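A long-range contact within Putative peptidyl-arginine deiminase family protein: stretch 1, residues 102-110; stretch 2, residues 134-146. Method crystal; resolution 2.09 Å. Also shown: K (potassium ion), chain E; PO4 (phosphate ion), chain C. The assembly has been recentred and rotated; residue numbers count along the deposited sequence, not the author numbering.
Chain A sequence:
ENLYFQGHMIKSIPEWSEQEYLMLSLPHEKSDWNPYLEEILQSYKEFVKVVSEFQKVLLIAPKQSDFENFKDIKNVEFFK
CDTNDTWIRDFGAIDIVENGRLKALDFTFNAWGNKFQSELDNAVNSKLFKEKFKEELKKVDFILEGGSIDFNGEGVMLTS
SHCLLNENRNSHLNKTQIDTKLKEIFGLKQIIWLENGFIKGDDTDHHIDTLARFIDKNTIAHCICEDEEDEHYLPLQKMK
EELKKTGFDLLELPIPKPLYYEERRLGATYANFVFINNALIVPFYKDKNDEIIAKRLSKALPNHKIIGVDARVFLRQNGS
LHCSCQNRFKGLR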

ATOM      1  N   LEU A 102      11.116 -14.323   8.650  1.00 33.98           N
ATOM      2  CA  LEU A 102      10.166 -13.233   8.477  1.00 32.95           C
ATOM      3  C   LEU A 102       9.633 -12.864   9.844  1.00 31.83           C
ATOM      4  O   LEU A 102       9.369 -13.730  10.665  1.00 30.92           O
ATOM      5  CB  LEU A 102       9.005 -13.621   7.564  1.00 33.49           C
ATOM      6  CG  LEU A 102       9.331 -13.953   6.113  1.00 34.03           C
ATOM      7  CD1 LEU A 102       8.075 -14.465   5.429  1.00 33.68           C
ATOM      8  CD2 LEU A 102       9.895 -12.743   5.381  1.00 34.06           C
ATOM      9  N   LYS A 103       9.491 -11.571  10.085  1.00 31.85           N
ATOM     10  CA  LYS A 103       9.014 -11.075  11.361  1.00 32.36           C
ATOM     11  C   LYS A 103       8.144  -9.865  11.096  1.00 32.93           C
ATOM     12  O   LYS A 103       8.546  -8.957  10.366  1.00 32.67           O
ATOM     13  CB  LYS A 103      10.198 -10.696  12.254  1.00 32.01           C
ATOM     14  CG  LYS A 103       9.817 -10.357  13.686  1.00 33.00           C
ATOM     15  N   ALA A 104       6.954  -9.858  11.684  1.00 33.23           N
ATOM     16  CA  ALA A 104       6.003  -8.779  11.483  1.00 34.28           C
ATOM     17  C   ALA A 104       6.191  -7.703  12.539  1.00 35.12           C
ATOM     18  O   ALA A 104       6.396  -8.004  13.718  1.00 35.00           O
ATOM     19  CB  ALA A 104       4.583  -9.315  11.519  1.00 34.69           C
ATOM     20  N   LEU A 105       6.109  -6.449  12.105  1.00 34.35           N
ATOM     21  CA  LEU A 105       6.269  -5.301  12.983  1.00 35.24           C
ATOM     22  C   LEU A 105       4.929  -4.599  13.144  1.00 37.06           C
ATOM     23  O   LEU A 105       4.184  -4.438  12.173  1.00 36.94           O
ATOM     24  CB  LEU A 105       7.303  -4.324  12.408  1.00 34.36           C
ATOM     25  CG  LEU A 105       8.639  -4.912  11.942  1.00 33.78           C
ATOM     26  CD1 LEU A 105       9.540  -3.800  11.435  1.00 33.64           C
ATOM     27  CD2 LEU A 105       9.335  -5.692  13.046  1.00 33.65           C
ATOM     28  N   ASP A 106       4.627  -4.193  14.374  1.00 39.24           N
ATOM     29  CA  ASP A 106       3.403  -3.459  14.685  1.00 42.79           C
ATOM     30  C   ASP A 106       3.818  -2.075  15.173  1.00 42.77           C
ATOM     31  O   ASP A 106       4.185  -1.893  16.331  1.00 44.14           O
ATOM     32  CB  ASP A 106       2.580  -4.213  15.744  1.00 45.66           C
ATOM     33  CG  ASP A 106       1.280  -3.499  16.127  1.00 47.79           C
ATOM     34  OD1 ASP A 106       0.825  -2.591  15.397  1.00 49.51           O
ATOM     35  OD2 ASP A 106       0.704  -3.855  17.176  1.00 51.06           O
ATOM     36  N   PHE A 107       3.791  -1.111  14.260  1.00 43.08           N
ATOM     37  CA  PHE A 107       4.070   0.281  14.591  1.00 43.65           C
ATOM     38  C   PHE A 107       2.858   0.894  15.279  1.00 46.23           C
ATOM     39  O   PHE A 107       1.739   0.411  15.115  1.00 46.97           O
ATOM     40  CB  PHE A 107       4.413   1.059  13.325  1.00 41.43           C
ATOM     41  CG  PHE A 107       5.715   0.644  12.708  1.00 40.17           C
ATOM     42  CD1 PHE A 107       5.769  -0.410  11.802  1.00 38.78           C
ATOM     43  CD2 PHE A 107       6.892   1.297  13.047  1.00 38.40           C
ATOM     44  CE1 PHE A 107       6.977  -0.798  11.242  1.00 38.49           C
ATOM     45  CE2 PHE A 107       8.097   0.916  12.487  1.00 38.13           C
ATOM     46  CZ  PHE A 107       8.140  -0.132  11.580  1.00 37.70           C
ATOM     47  N   THR A 108       3.068   1.950  16.052  1.00 49.77           N
ATOM     48  CA  THR A 108       1.955   2.595  16.736  1.00 53.73           C
ATOM     49  C   THR A 108       1.222   3.521  15.763  1.00 55.74           C
ATOM     50  O   THR A 108       1.845   4.303  15.048  1.00 57.63           O
ATOM     51  CB  THR A 108       2.419   3.346  17.996  1.00 54.52           C
ATOM     52  OG1 THR A 108       3.462   4.267  17.662  1.00 55.34           O
ATOM     53  CG2 THR A 108       2.941   2.353  19.031  1.00 54.93           C
ATOM     54  N   PHE A 109      -0.102   3.404  15.727  1.00 58.80           N
ATOM     55  CA  PHE A 109      -0.924   4.149  14.783  1.00 61.57           C
ATOM     56  C   PHE A 109      -1.950   5.015  15.495  1.00 64.52           C
ATOM     57  O   PHE A 109      -2.637   4.550  16.407  1.00 64.77           O
ATOM     58  CB  PHE A 109      -1.654   3.187  13.850  1.00 61.97           C
ATOM     59  CG  PHE A 109      -2.642   3.853  12.945  1.00 63.11           C
ATOM     60  CD1 PHE A 109      -2.208   4.705  11.941  1.00 64.39           C
ATOM     61  CD2 PHE A 109      -4.004   3.628  13.092  1.00 64.17           C
ATOM     62  CE1 PHE A 109      -3.113   5.327  11.101  1.00 66.00           C
ATOM     63  CE2 PHE A 109      -4.918   4.246  12.255  1.00 64.62           C
ATOM     64  CZ  PHE A 109      -4.472   5.097  11.256  1.00 65.89           C
ATOM     65  N   ASN A 110      -2.058   6.267  15.052  1.00 67.75           N
ATOM     66  CA  ASN A 110      -3.072   7.197  15.547  1.00 69.53           C
ATOM     67  C   ASN A 110      -3.885   7.779  14.399  1.00 69.35           C
ATOM     68  O   ASN A 110      -5.084   7.525  14.287  1.00 71.31           O
ATOM     69  CB  ASN A 110      -2.422   8.335  16.334  1.00 69.43           C
ATOM     70  CG  ASN A 110      -1.486   7.839  17.421  1.00 70.06           C
ATOM     71  OD1 ASN A 110      -0.350   8.301  17.527  1.00 69.93           O
ATOM     72  ND2 ASN A 110      -1.955   6.896  18.234  1.00 69.77           N
ATOM     73  N   LYS A 134      -0.739 -17.272  15.081  1.00 46.41           N
ATOM     74  CA  LYS A 134      -0.097 -17.811  16.292  1.00 48.33           C
ATOM     75  C   LYS A 134       1.400 -17.531  16.251  1.00 48.56           C
ATOM     76  O   LYS A 134       2.234 -18.439  16.193  1.00 48.96           O
ATOM     77  CB  LYS A 134      -0.392 -19.305  16.451  1.00 49.99           C
ATOM     78  CG  LYS A 134      -1.864 -19.590  16.707  1.00 51.93           C
ATOM     79  CD  LYS A 134      -2.200 -21.059  16.527  1.00 53.61           C
ATOM     80  CE  LYS A 134      -3.706 -21.279  16.528  1.00 54.63           C
ATOM     81  NZ  LYS A 134      -4.054 -22.684  16.180  1.00 55.44           N
ATOM     82  N   GLU A 135       1.715 -16.244  16.290  1.00 49.58           N
ATOM     83  CA  GLU A 135       3.032 -15.748  15.946  1.00 50.29           C
ATOM     84  C   GLU A 135       3.337 -14.539  16.817  1.00 50.95           C
ATOM     85  O   GLU A 135       2.423 -13.835  17.245  1.00 49.64           O
ATOM     86  CB  GLU A 135       3.031 -15.367  14.462  1.00 51.57           C
ATOM     87  CG  GLU A 135       4.379 -14.985  13.872  1.00 52.38           C
ATOM     88  CD  GLU A 135       4.282 -14.606  12.399  1.00 53.31           C
ATOM     89  OE1 GLU A 135       3.577 -15.311  11.638  1.00 52.88           O
ATOM     90  OE2 GLU A 135       4.920 -13.610  12.000  1.00 51.02           O
ATOM     91  N   GLU A 136       4.621 -14.304  17.084  1.00 53.48           N
ATOM     92  CA  GLU A 136       5.038 -13.136  17.864  1.00 56.53           C
ATOM     93  C   GLU A 136       4.865 -11.887  17.005  1.00 54.61           C
ATOM     94  O   GLU A 136       5.150 -11.906  15.811  1.00 57.95           O
ATOM     95  CB  GLU A 136       6.497 -13.257  18.325  1.00 59.62           C
ATOM     96  CG  GLU A 136       6.836 -14.524  19.115  1.00 62.87           C
ATOM     97  CD  GLU A 136       6.706 -14.367  20.622  1.00 64.99           C
ATOM     98  OE1 GLU A 136       5.818 -13.616  21.085  1.00 68.74           O
ATOM     99  OE2 GLU A 136       7.495 -15.011  21.348  1.00 66.04           O
ATOM    100  N   LEU A 137       4.380 -10.814  17.614  1.00 52.42           N
ATOM    101  CA  LEU A 137       4.134  -9.564  16.917  1.00 52.93           C
ATOM    102  C   LEU A 137       4.980  -8.464  17.558  1.00 54.01           C
ATOM    103  O   LEU A 137       4.592  -7.897  18.580  1.00 55.64           O
ATOM    104  CB  LEU A 137       2.644  -9.222  16.997  1.00 52.82           C
ATOM    105  CG  LEU A 137       2.165  -7.950  16.297  1.00 53.74           C
ATOM    106  CD1 LEU A 137       2.311  -8.070  14.786  1.00 53.99           C
ATOM    107  CD2 LEU A 137       0.723  -7.649  16.677  1.00 54.32           C
ATOM    108  N   LYS A 138       6.137  -8.173  16.965  1.00 53.15           N
ATOM    109  CA  LYS A 138       7.069  -7.204  17.541  1.00 52.53           C
ATOM    110  C   LYS A 138       6.532  -5.778  17.470  1.00 50.95           C
ATOM    111  O   LYS A 138       6.404  -5.211  16.385  1.00 51.37           O
ATOM    112  CB  LYS A 138       8.428  -7.263  16.844  1.00 53.98           C
ATOM    113  CG  LYS A 138       9.512  -6.470  17.570  1.00 56.15           C
ATOM    114  CD  LYS A 138      10.674  -6.102  16.658  1.00 57.63           C
ATOM    115  CE  LYS A 138      11.465  -7.317  16.198  1.00 58.36           C
ATOM    116  NZ  LYS A 138      12.269  -7.929  17.294  1.00 58.88           N
ATOM    117  N   LYS A 139       6.241  -5.199  18.630  1.00 49.16           N
ATOM    118  CA  LYS A 139       5.764  -3.821  18.708  1.00 48.59           C
ATOM    119  C   LYS A 139       6.948  -2.867  18.599  1.00 47.85           C
ATOM    120  O   LYS A 139       7.942  -3.028  19.307  1.00 49.30           O
ATOM    121  CB  LYS A 139       5.019  -3.574  20.023  1.00 49.40           C
ATOM    122  CG  LYS A 139       3.888  -4.557  20.294  1.00 49.45           C
ATOM    123  N   VAL A 140       6.848  -1.894  17.698  1.00 45.34           N
ATOM    124  CA  VAL A 140       7.855  -0.845  17.572  1.00 45.84           C
ATOM    125  C   VAL A 140       7.207   0.471  17.974  1.00 46.57           C
ATOM    126  O   VAL A 140       6.179   0.850  17.412  1.00 48.65           O
ATOM    127  CB  VAL A 140       8.400  -0.721  16.129  1.00 45.02           C
ATOM    128  CG1 VAL A 140       9.529   0.298  16.068  1.00 44.67           C
ATOM    129  CG2 VAL A 140       8.880  -2.070  15.606  1.00 44.26           C
ATOM    130  N   ASP A 141       7.796   1.164  18.946  1.00 47.31           N
ATOM    131  CA  ASP A 141       7.259   2.451  19.376  1.00 49.19           C
ATOM    132  C   ASP A 141       7.705   3.556  18.427  1.00 48.51           C
ATOM    133  O   ASP A 141       8.724   4.219  18.645  1.00 48.04           O
ATOM    134  CB  ASP A 141       7.674   2.794  20.803  1.00 52.06           C
ATOM    135  CG  ASP A 141       7.026   4.071  21.291  1.00 53.22           C
ATOM    136  OD1 ASP A 141       5.793   4.066  21.487  1.00 55.05           O
ATOM    137  OD2 ASP A 141       7.742   5.081  21.451  1.00 54.37           O
ATOM    138  N   PHE A 142       6.923   3.738  17.371  1.00 48.20           N
ATOM    139  CA  PHE A 142       7.214   4.714  16.335  1.00 46.95           C
ATOM    140  C   PHE A 142       5.953   4.898  15.506  1.00 45.47           C
ATOM    141  O   PHE A 142       5.256   3.928  15.214  1.00 45.35           O
ATOM    142  CB  PHE A 142       8.372   4.213  15.464  1.00 48.23           C
ATOM    143  CG  PHE A 142       8.881   5.228  14.486  1.00 49.19           C
ATOM    144  CD1 PHE A 142       8.342   5.313  13.210  1.00 49.66           C
ATOM    145  CD2 PHE A 142       9.904   6.091  14.835  1.00 49.18           C
ATOM    146  CE1 PHE A 142       8.811   6.248  12.302  1.00 49.57           C
ATOM    147  CE2 PHE A 142      10.379   7.029  13.931  1.00 50.00           C
ATOM    148  CZ  PHE A 142       9.830   7.108  12.664  1.00 49.19           C
ATOM    149  N   ILE A 143       5.649   6.140  15.140  1.00 47.15           N
ATOM    150  CA  ILE A 143       4.448   6.440  14.350  1.00 48.11           C
ATOM    151  C   ILE A 143       4.733   6.255  12.863  1.00 46.32           C
ATOM    152  O   ILE A 143       5.548   6.974  12.287  1.00 47.42           O
ATOM    153  CB  ILE A 143       3.934   7.881  14.595  1.00 49.06           C
ATOM    154  CG1 ILE A 143       3.636   8.116  16.084  1.00 50.76           C
ATOM    155  CG2 ILE A 143       2.683   8.155  13.771  1.00 48.42           C
ATOM    156  CD1 ILE A 143       2.563   7.215  16.668  1.00 50.94           C
ATOM    157  N   LEU A 144       4.049   5.300  12.241  1.00 46.78           N
ATOM    158  CA  LEU A 144       4.275   5.001  10.832  1.00 46.39           C
ATOM    159  C   LEU A 144       3.113   4.236  10.218  1.00 45.03           C
ATOM    160  O   LEU A 144       2.690   3.219  10.758  1.00 46.54           O
ATOM    161  CB  LEU A 144       5.568   4.192  10.685  1.00 47.00           C
ATOM    162  CG  LEU A 144       5.982   3.806   9.264  1.00 47.84           C
ATOM    163  CD1 LEU A 144       7.482   3.961   9.080  1.00 48.11           C
ATOM    164  CD2 LEU A 144       5.543   2.386   8.927  1.00 48.13           C
ATOM    165  N   GLU A 145       2.611   4.731   9.086  1.00 43.34           N
ATOM    166  CA  GLU A 145       1.609   4.020   8.292  1.00 42.01           C
ATOM    167  C   GLU A 145       2.299   3.299   7.139  1.00 38.64           C
ATOM    168  O   GLU A 145       3.294   3.786   6.609  1.00 38.13           O
ATOM    169  CB  GLU A 145       0.562   4.984   7.725  1.00 43.93           C
ATOM    170  CG  GLU A 145      -0.073   5.930   8.737  1.00 46.47           C
ATOM    171  CD  GLU A 145       0.611   7.287   8.774  1.00 49.66           C
ATOM    172  OE1 GLU A 145       1.773   7.363   9.231  1.00 52.24           O
ATOM    173  OE2 GLU A 145      -0.012   8.279   8.336  1.00 52.09           O
ATOM    174  N   GLY A 146       1.755   2.154   6.738  1.00 36.67           N
ATOM    175  CA  GLY A 146       2.321   1.360   5.646  1.00 35.43           C
ATOM    176  C   GLY A 146       2.375   2.099   4.319  1.00 33.27           C
ATOM    177  O   GLY A 146       3.329   1.952   3.558  1.00 33.01           O
TER
HETATM  178  K     K E 403      -0.049  -0.573  13.645  1.00 48.94           K
HETATM  179  P   PO4 C 401      14.399 -10.450  19.128  1.00 99.43           P
HETATM  180  O1  PO4 C 401      14.995  -9.193  19.719  1.00 97.71           O
HETATM  181  O2  PO4 C 401      13.293 -10.951  20.026  1.00 99.95           O
HETATM  182  O3  PO4 C 401      15.474 -11.504  18.995  1.00 97.13           O
HETATM  183  O4  PO4 C 401      13.832 -10.141  17.763  1.00 98.15           O
HETATM  184  O   HOH W   1       6.309 -11.879  13.449  1.00 48.77           O
HETATM  185  O   HOH W   2       0.661   1.625  11.728  1.00 43.96           O

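Parallel strands join through hydrogen bonds in which one residue commonly serves two residues of its neighbour, and the pairing of the strand through Leu 105 and Asp 106 with the one through Lys 138 and Lys 139 is a compact example. Asp 106 occupies the central position: its N donates to Lys 138 O at 2.9 Å, and its O accepts from Val 140 N at 3.0 Å, both nearly straight. One residue thus brackets Lys 139, whose CA lies 3.4 Å from Asp 106 O in a CA-H...O contact. Toward the start of the pairing, Lys 138 N reaches Ala 104 O at a longer 3.3 Å and a more bent angle.

The ladder changes where the second stretch turns a corner at Phe 142. Thr 108 N now donates to Phe 142 O at 3.1 Å, and Thr 108 OG1 adds a weak bond of 3.1 Å to the same oxygen, so a single carbonyl serves both backbone and side chain.

Water and metal extend the polar network. Near Ala 104, water 1 accepts from Ala 104 N (2.8 Å) and donates to Glu 135 OE2 (2.7 Å) and Glu 136 O (2.6 Å), bridging the two stretches where Ala 104 N and Glu 135 OE2 are 4.3 Å apart, too far for a direct hydrogen bond. The potassium ion binds Asp 106 OD1 at 2.8 Å and Phe 107 O at 2.5 Å; water 2, 3.0 Å from K, donates to Leu 144 O at 2.8 Å, linking the second stretch to the ion.

Around this polar framework, apolar groups pack. Phe 107 is sandwiched: Leu 144 CD2 sits 4.1 Å from its ring centroid in a CH-pi contact, while Val 140 CG2 covers the opposite face. Val 140 CG2 also meets Leu 105 CB at 4.2 Å. Farther back, Leu 137 CD1 packs against Ala 104 CB at 4.2 Å.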